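Local coordinates for CDP-archaeol synthase (Aeropyrum pernix K1, PDB 5GUF), which is an intramembrane transferase that probably transfers the cytidylyl group of CTP to the phosphate of an unsaturated archaeal ether lipid, giving CDP-archaeol and diphosphate, at residues I19-A24 with D125-A130; G36-D41 with T58-L63. One frame throughout, in Å; residues are numbered along the deposited sequence.

Contact 1 of 2, residues I19-A24 with D125-A130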
loop_
_atom_site.group_PDB
_atom_site.type_symbol
_atom_site.label_atom_id
_atom_site.label_comp_id
_atom_site.label_asym_id
_atom_site.label_seq_id
_atom_site.Cartn_x
_atom_site.Cartn_y
_atom_site.Cartn_z
ATOM N N ILE A 19 21.022 -1.097 -0.993
ATOM C CA ILE A 19 22.094 -1.358 -0.035
ATOM C C ILE A 19 21.671 -0.937 1.362
ATOM O O ILE A 19 21.861 -1.669 2.340
ATOM C CB ILE A 19 23.389 -0.647 -0.460
ATOM C CG1 ILE A 19 23.873 -1.177 -1.794
ATOM C CG2 ILE A 19 24.471 -0.815 0.608
ATOM C CD1 ILE A 19 25.174 -0.542 -2.217
ATOM N N LEU A 20 21.110 0.261 1.483
ATOM C CA LEU A 20 20.687 0.730 2.794
ATOM C C LEU A 20 19.624 -0.188 3.395
ATOM O O LEU A 20 19.642 -0.473 4.599
ATOM C CB LEU A 20 20.183 2.168 2.676
ATOM C CG LEU A 20 19.771 2.873 3.963
ATOM C CD1 LEU A 20 20.977 3.094 4.879
ATOM C CD2 LEU A 20 19.117 4.189 3.589
ATOM N N MET A 21 18.714 -0.691 2.569
ATOM C CA MET A 21 17.561 -1.440 3.053
ATOM C C MET A 21 17.799 -2.941 3.210
ATOM O O MET A 21 16.968 -3.613 3.840
ATOM C CB MET A 21 16.384 -1.236 2.110
ATOM C CG MET A 21 15.741 0.131 2.222
ATOM S SD MET A 21 14.823 0.305 3.775
ATOM C CE MET A 21 15.821 1.540 4.603
ATOM N N LEU A 22 18.879 -3.489 2.649
ATOM C CA LEU A 22 19.072 -4.937 2.713
ATOM C C LEU A 22 19.129 -5.472 4.142
ATOM O O LEU A 22 18.643 -6.589 4.369
ATOM C CB LEU A 22 20.316 -5.343 1.908
ATOM C CG LEU A 22 20.023 -5.729 0.444
ATOM C CD1 LEU A 22 21.276 -5.674 -0.423
ATOM C CD2 LEU A 22 19.380 -7.104 0.340
ATOM N N PRO A 23 19.684 -4.767 5.127
ATOM C CA PRO A 23 19.544 -5.257 6.511
ATOM C C PRO A 23 18.102 -5.387 6.967
ATOM O O PRO A 23 17.772 -6.337 7.685
ATOM C CB PRO A 23 20.309 -4.205 7.328
ATOM C CG PRO A 23 21.378 -3.751 6.381
ATOM C CD PRO A 23 20.751 -3.757 5.004
ATOM N N ALA A 24 17.233 -4.451 6.577
ATOM C CA ALA A 24 15.818 -4.540 6.938
ATOM C C ALA A 24 15.147 -5.725 6.248
ATOM O O ALA A 24 14.401 -6.483 6.877
ATOM C CB ALA A 24 15.110 -3.232 6.572
ATOM N N ASP A 125 4.965 -3.205 5.430
ATOM C CA ASP A 125 4.994 -2.681 6.796
ATOM C C ASP A 125 6.418 -2.566 7.328
ATOM O O ASP A 125 6.768 -1.577 7.976
ATOM C CB ASP A 125 4.154 -3.577 7.712
ATOM C CG ASP A 125 4.512 -5.079 7.579
ATOM O OD1 ASP A 125 5.459 -5.446 6.833
ATOM O OD2 ASP A 125 3.845 -5.908 8.232
ATOM N N PHE A 126 7.243 -3.578 7.090
ATOM C CA PHE A 126 8.626 -3.533 7.547
ATOM C C PHE A 126 9.423 -2.480 6.783
ATOM O O PHE A 126 10.330 -1.856 7.348
ATOM C CB PHE A 126 9.280 -4.916 7.384
ATOM C CG PHE A 126 9.802 -5.150 6.013
ATOM C CD1 PHE A 126 8.972 -5.633 5.020
ATOM C CD2 PHE A 126 11.110 -4.807 5.679
ATOM C CE1 PHE A 126 9.447 -5.807 3.728
ATOM C CE2 PHE A 126 11.571 -4.967 4.386
ATOM C CZ PHE A 126 10.731 -5.482 3.417
ATOM N N TYR A 127 9.113 -2.296 5.495
ATOM C CA TYR A 127 9.792 -1.287 4.693
ATOM C C TYR A 127 9.515 0.113 5.215
ATOM O O TYR A 127 10.421 0.959 5.244
ATOM C CB TYR A 127 9.362 -1.411 3.230
ATOM C CG TYR A 127 9.799 -0.268 2.346
ATOM C CD1 TYR A 127 11.120 -0.141 1.948
ATOM C CD2 TYR A 127 8.885 0.687 1.900
ATOM C CE1 TYR A 127 11.525 0.903 1.135
ATOM C CE2 TYR A 127 9.285 1.736 1.087
ATOM C CZ TYR A 127 10.614 1.837 0.716
ATOM O OH TYR A 127 11.039 2.872 -0.094
ATOM N N LEU A 128 8.274 0.366 5.648
ATOM C CA LEU A 128 7.858 1.673 6.154
ATOM C C LEU A 128 8.463 1.970 7.523
ATOM O O LEU A 128 8.860 3.110 7.792
ATOM C CB LEU A 128 6.324 1.730 6.219
ATOM C CG LEU A 128 5.563 1.699 4.882
ATOM C CD1 LEU A 128 4.065 1.431 5.056
ATOM C CD2 LEU A 128 5.791 3.005 4.108
ATOM N N GLY A 129 8.529 0.972 8.405
ATOM C CA GLY A 129 9.255 1.161 9.653
ATOM C C GLY A 129 10.735 1.442 9.430
ATOM O O GLY A 129 11.311 2.348 10.037
ATOM N N ALA A 130 11.372 0.662 8.558
ATOM C CA ALA A 130 12.792 0.858 8.283
ATOM C C ALA A 130 13.038 2.215 7.633
ATOM O O ALA A 130 13.953 2.951 8.026
ATOM C CB ALA A 130 13.314 -0.272 7.395
#
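Two helices of the membrane bundle, 14-29 and 121-136, meet where M21 and A24 face F126, Y127 and A130. The short segments cross at 121° with their axes 10.1 Å apart at the closest, and the contact is small, burying about 220 Å² over both sides. Its tightest touch is methyl to methyl, A24 CB lying 3.6 Å from A130 CB. One turn earlier, M21 reaches over with a bent chain. A bend at chi2 (-71°) brings SD round to the other helix, where it rests 4.0 Å from A130 CB. On its other contact SD lies 4.2 Å from Y127 CD1, a Met-aromatic pair in which the sulfur comes obliquely, 62° off the ring normal, and the two side chains cross at about a right angle. M21 CE adds a lighter touch, 4.1 Å from A130 O. The F126 ring reaches toward helix 14-29, its CD2 3.9 Å from A24 O, while Y127 CB of its own helix sits over the centre of that ring. An alanine in place of M21 would probably open a gap between the helices, leaving Y127 CD1 and A130 CB without their sulfur neighbour. All five touching residues are buried. Helix 84-109 closes one flank, its A96 against A24 and its I92 against A130. Helix 143-161 receives F126 on V153 and Y127 on A149 and A150, Y127 OH bonds to A146 O, and W141 of strand 140-141 touches both M21 and Y127.

Contact 2 of 2, residues G36-D41 with T58-L63. With CTP (cytidine-5'-triphosphate), chain B.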
loop_
_atom_site.group_PDB
_atom_site.type_symbol
_atom_site.label_atom_id
_atom_site.label_comp_id
_atom_site.label_asym_id
_atom_site.label_seq_id
_atom_site.Cartn_x
_atom_site.Cartn_y
_atom_site.Cartn_z
ATOM N N GLY A 36 10.498 -19.917 16.275
ATOM C CA GLY A 36 10.100 -19.205 17.468
ATOM C C GLY A 36 8.772 -19.718 17.992
ATOM O O GLY A 36 7.920 -20.204 17.241
ATOM N N ARG A 37 8.595 -19.617 19.297
ATOM C CA ARG A 37 7.370 -20.123 19.904
ATOM C C ARG A 37 6.917 -19.307 21.103
ATOM O O ARG A 37 5.845 -19.594 21.641
ATOM C CB ARG A 37 7.552 -21.595 20.315
ATOM C CG ARG A 37 6.799 -22.595 19.440
ATOM C CD ARG A 37 6.163 -23.695 20.290
ATOM N NE ARG A 37 4.914 -23.263 20.919
ATOM C CZ ARG A 37 4.290 -23.931 21.885
ATOM N NH1 ARG A 37 3.156 -23.462 22.394
ATOM N NH2 ARG A 37 4.808 -25.059 22.354
ATOM N N ARG A 38 7.691 -18.319 21.545
ATOM C CA ARG A 38 7.288 -17.439 22.626
ATOM C C ARG A 38 6.738 -16.154 22.025
ATOM O O ARG A 38 7.518 -15.350 21.487
ATOM C CB ARG A 38 8.467 -17.135 23.546
ATOM C CG ARG A 38 9.102 -18.354 24.177
ATOM C CD ARG A 38 10.340 -17.968 24.982
ATOM N NE ARG A 38 11.206 -19.118 25.234
ATOM C CZ ARG A 38 11.336 -19.720 26.413
ATOM N NH1 ARG A 38 10.660 -19.277 27.467
ATOM N NH2 ARG A 38 12.148 -20.765 26.540
ATOM N N PRO A 39 5.429 -15.915 22.082
ATOM C CA PRO A 39 4.877 -14.700 21.473
ATOM C C PRO A 39 5.362 -13.444 22.176
ATOM O O PRO A 39 5.440 -13.378 23.405
ATOM C CB PRO A 39 3.363 -14.876 21.638
ATOM C CG PRO A 39 3.223 -15.733 22.860
ATOM C CD PRO A 39 4.405 -16.691 22.802
ATOM N N VAL A 40 5.681 -12.434 21.370
ATOM C CA VAL A 40 5.991 -11.113 21.904
ATOM C C VAL A 40 4.861 -10.612 22.802
ATOM O O VAL A 40 5.107 -9.982 23.840
ATOM C CB VAL A 40 6.273 -10.133 20.747
ATOM C CG1 VAL A 40 6.574 -8.750 21.284
ATOM C CG2 VAL A 40 7.432 -10.645 19.889
ATOM N N ASP A 41 3.605 -10.879 22.425
ATOM C CA ASP A 41 2.474 -10.320 23.165
ATOM C C ASP A 41 2.072 -11.165 24.376
ATOM O O ASP A 41 1.021 -10.902 24.965
ATOM C CB ASP A 41 1.260 -10.095 22.235
ATOM C CG ASP A 41 0.591 -11.398 21.770
ATOM O OD1 ASP A 41 0.974 -12.491 22.223
ATOM O OD2 ASP A 41 -0.340 -11.332 20.932
ATOM N N THR A 58 7.230 -13.752 17.456
ATOM C CA THR A 58 7.857 -14.463 18.556
ATOM C C THR A 58 9.125 -13.732 18.966
ATOM O O THR A 58 9.677 -12.947 18.199
ATOM C CB THR A 58 8.147 -15.915 18.166
ATOM O OG1 THR A 58 9.056 -15.952 17.061
ATOM C CG2 THR A 58 6.847 -16.613 17.740
ATOM N N ILE A 59 9.545 -13.955 20.213
ATOM C CA ILE A 59 10.742 -13.295 20.731
ATOM C C ILE A 59 11.991 -13.845 20.042
ATOM O O ILE A 59 12.955 -13.110 19.790
ATOM C CB ILE A 59 10.817 -13.455 22.264
ATOM C CG1 ILE A 59 9.862 -12.482 22.945
ATOM C CG2 ILE A 59 12.214 -13.161 22.790
ATOM C CD1 ILE A 59 9.207 -13.053 24.172
ATOM N N GLU A 60 11.992 -15.146 19.732
ATOM C CA GLU A 60 13.074 -15.718 18.948
ATOM C C GLU A 60 13.108 -15.089 17.565
ATOM O O GLU A 60 14.185 -14.839 17.011
ATOM C CB GLU A 60 12.915 -17.238 18.845
ATOM C CG GLU A 60 12.653 -17.959 20.166
ATOM C CD GLU A 60 11.154 -17.988 20.559
ATOM O OE1 GLU A 60 10.542 -16.914 20.764
ATOM O OE2 GLU A 60 10.581 -19.093 20.650
ATOM N N GLY A 61 11.934 -14.804 17.005
ATOM C CA GLY A 61 11.885 -14.108 15.730
ATOM C C GLY A 61 12.551 -12.749 15.794
ATOM O O GLY A 61 13.362 -12.395 14.934
ATOM N N LEU A 62 12.234 -11.973 16.827
ATOM C CA LEU A 62 12.815 -10.645 16.939
ATOM C C LEU A 62 14.332 -10.709 17.096
ATOM O O LEU A 62 15.054 -9.901 16.503
ATOM C CB LEU A 62 12.195 -9.895 18.112
ATOM C CG LEU A 62 10.777 -9.374 17.968
ATOM C CD1 LEU A 62 10.486 -8.419 19.128
ATOM C CD2 LEU A 62 10.623 -8.678 16.628
ATOM N N LEU A 63 14.831 -11.651 17.902
ATOM C CA LEU A 63 16.267 -11.723 18.157
ATOM C C LEU A 63 17.038 -12.174 16.922
ATOM O O LEU A 63 18.055 -11.573 16.561
ATOM C CB LEU A 63 16.548 -12.656 19.330
ATOM C CG LEU A 63 16.101 -12.050 20.653
ATOM C CD1 LEU A 63 16.052 -13.123 21.740
ATOM C CD2 LEU A 63 17.041 -10.904 21.013
HETATM N N1 CTP B . 7.935 -14.620 12.737
HETATM C C2 CTP B . 8.351 -14.655 14.066
HETATM N N3 CTP B . 8.600 -13.490 14.777
HETATM C C4 CTP B . 8.488 -12.266 14.133
HETATM C C5 CTP B . 8.115 -12.229 12.784
HETATM C C6 CTP B . 7.675 -13.397 12.152
HETATM O O2 CTP B . 8.501 -15.736 14.631
HETATM N N4 CTP B . 8.738 -11.147 14.809
HETATM C "C1'" CTP B . 7.738 -15.911 12.012
HETATM C "C2'" CTP B . 6.433 -16.571 12.431
HETATM O "O2'" CTP B . 6.590 -17.969 12.334
HETATM C "C3'" CTP B . 5.468 -16.119 11.367
HETATM C "C4'" CTP B . 6.364 -16.177 10.137
HETATM O "O4'" CTP B . 7.656 -15.779 10.593
HETATM O "O3'" CTP B . 4.358 -16.972 11.290
HETATM C "C5'" CTP B . 5.841 -15.314 8.988
HETATM O "O5'" CTP B . 5.861 -13.942 9.321
HETATM P PA CTP B . 4.538 -13.057 9.118
HETATM O O1A CTP B . 4.026 -13.349 7.725
HETATM O O2A CTP B . 4.796 -11.579 9.330
HETATM O O3A CTP B . 3.537 -13.601 10.260
HETATM P PB CTP B . 2.081 -14.232 9.975
HETATM O O1B CTP B . 2.151 -15.723 10.233
HETATM O O2B CTP B . 1.580 -13.981 8.577
HETATM O O3B CTP B . 1.163 -13.473 11.072
HETATM P PG CTP B . 0.453 -12.038 10.808
HETATM O O1G CTP B . -0.952 -12.286 10.322
HETATM O O2G CTP B . 0.505 -11.302 12.110
HETATM O O3G CTP B . 1.194 -11.239 9.772
#
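T58 OG1, with G36 CA 3.4 Å away, donates a very short hydrogen bond of 2.5 Å to O2 of the CTP base. G36 passes so close that a CB on it would clash with this hydroxyl. T58 is also the N-cap of helix 59-80: OG1 lies between the backbone N and the carbonyl carbon (chi1 62°), from where it accepts from G61 N at 3.1 Å. A CB on G61 would run into CTP N3. L62, whose CD2 lies beside CTP N4, packs its CD1 3.9 Å from V40 CG2 and also touches L97 and M101 of helix 84-109. Farther out, the E60 carboxylate holds the loop by the backbone N-H groups of two successive residues. E60 OE2 accepts from R37 N at 2.5 Å, again very short. R38 N is shared between both oxygens on their syn lone pairs, 3.1 Å to E60 OE2 and 3.3 Å to E60 OE1. R38 then returns a bond through its carbonyl, I59 N standing 2.8 Å from R38 O, while T58 CA gives the same oxygen a CH...O contact. P39 and T58 form a single backbone bridge there. One hydroxyl thus caps the helix and holds the cytosine carbonyl, and the two N-H groups gripping E60, with R38 nearby, would probably favour a charged carboxylate.

In the fold
Contact 1 is core and contact 2 surface: the first has its centre about 5 Å from that of the chain, the second about 15 Å. Their centres lie about 20 Å apart and they do not touch, though contact 2 is nested in the loop of chain that contact 1 closes. They share no helix of their own, but helix 84-109 packs against both. Contact 1 joins two predicted transmembrane helices through apolar groups, a sulfur and aromatic rings; contact 2 ties a loop to the start of another predicted transmembrane helix with main-chain and carboxylate bonds. The side chain of F126 lies about 8 Å from CTP, whereas 58-63 binds its base directly.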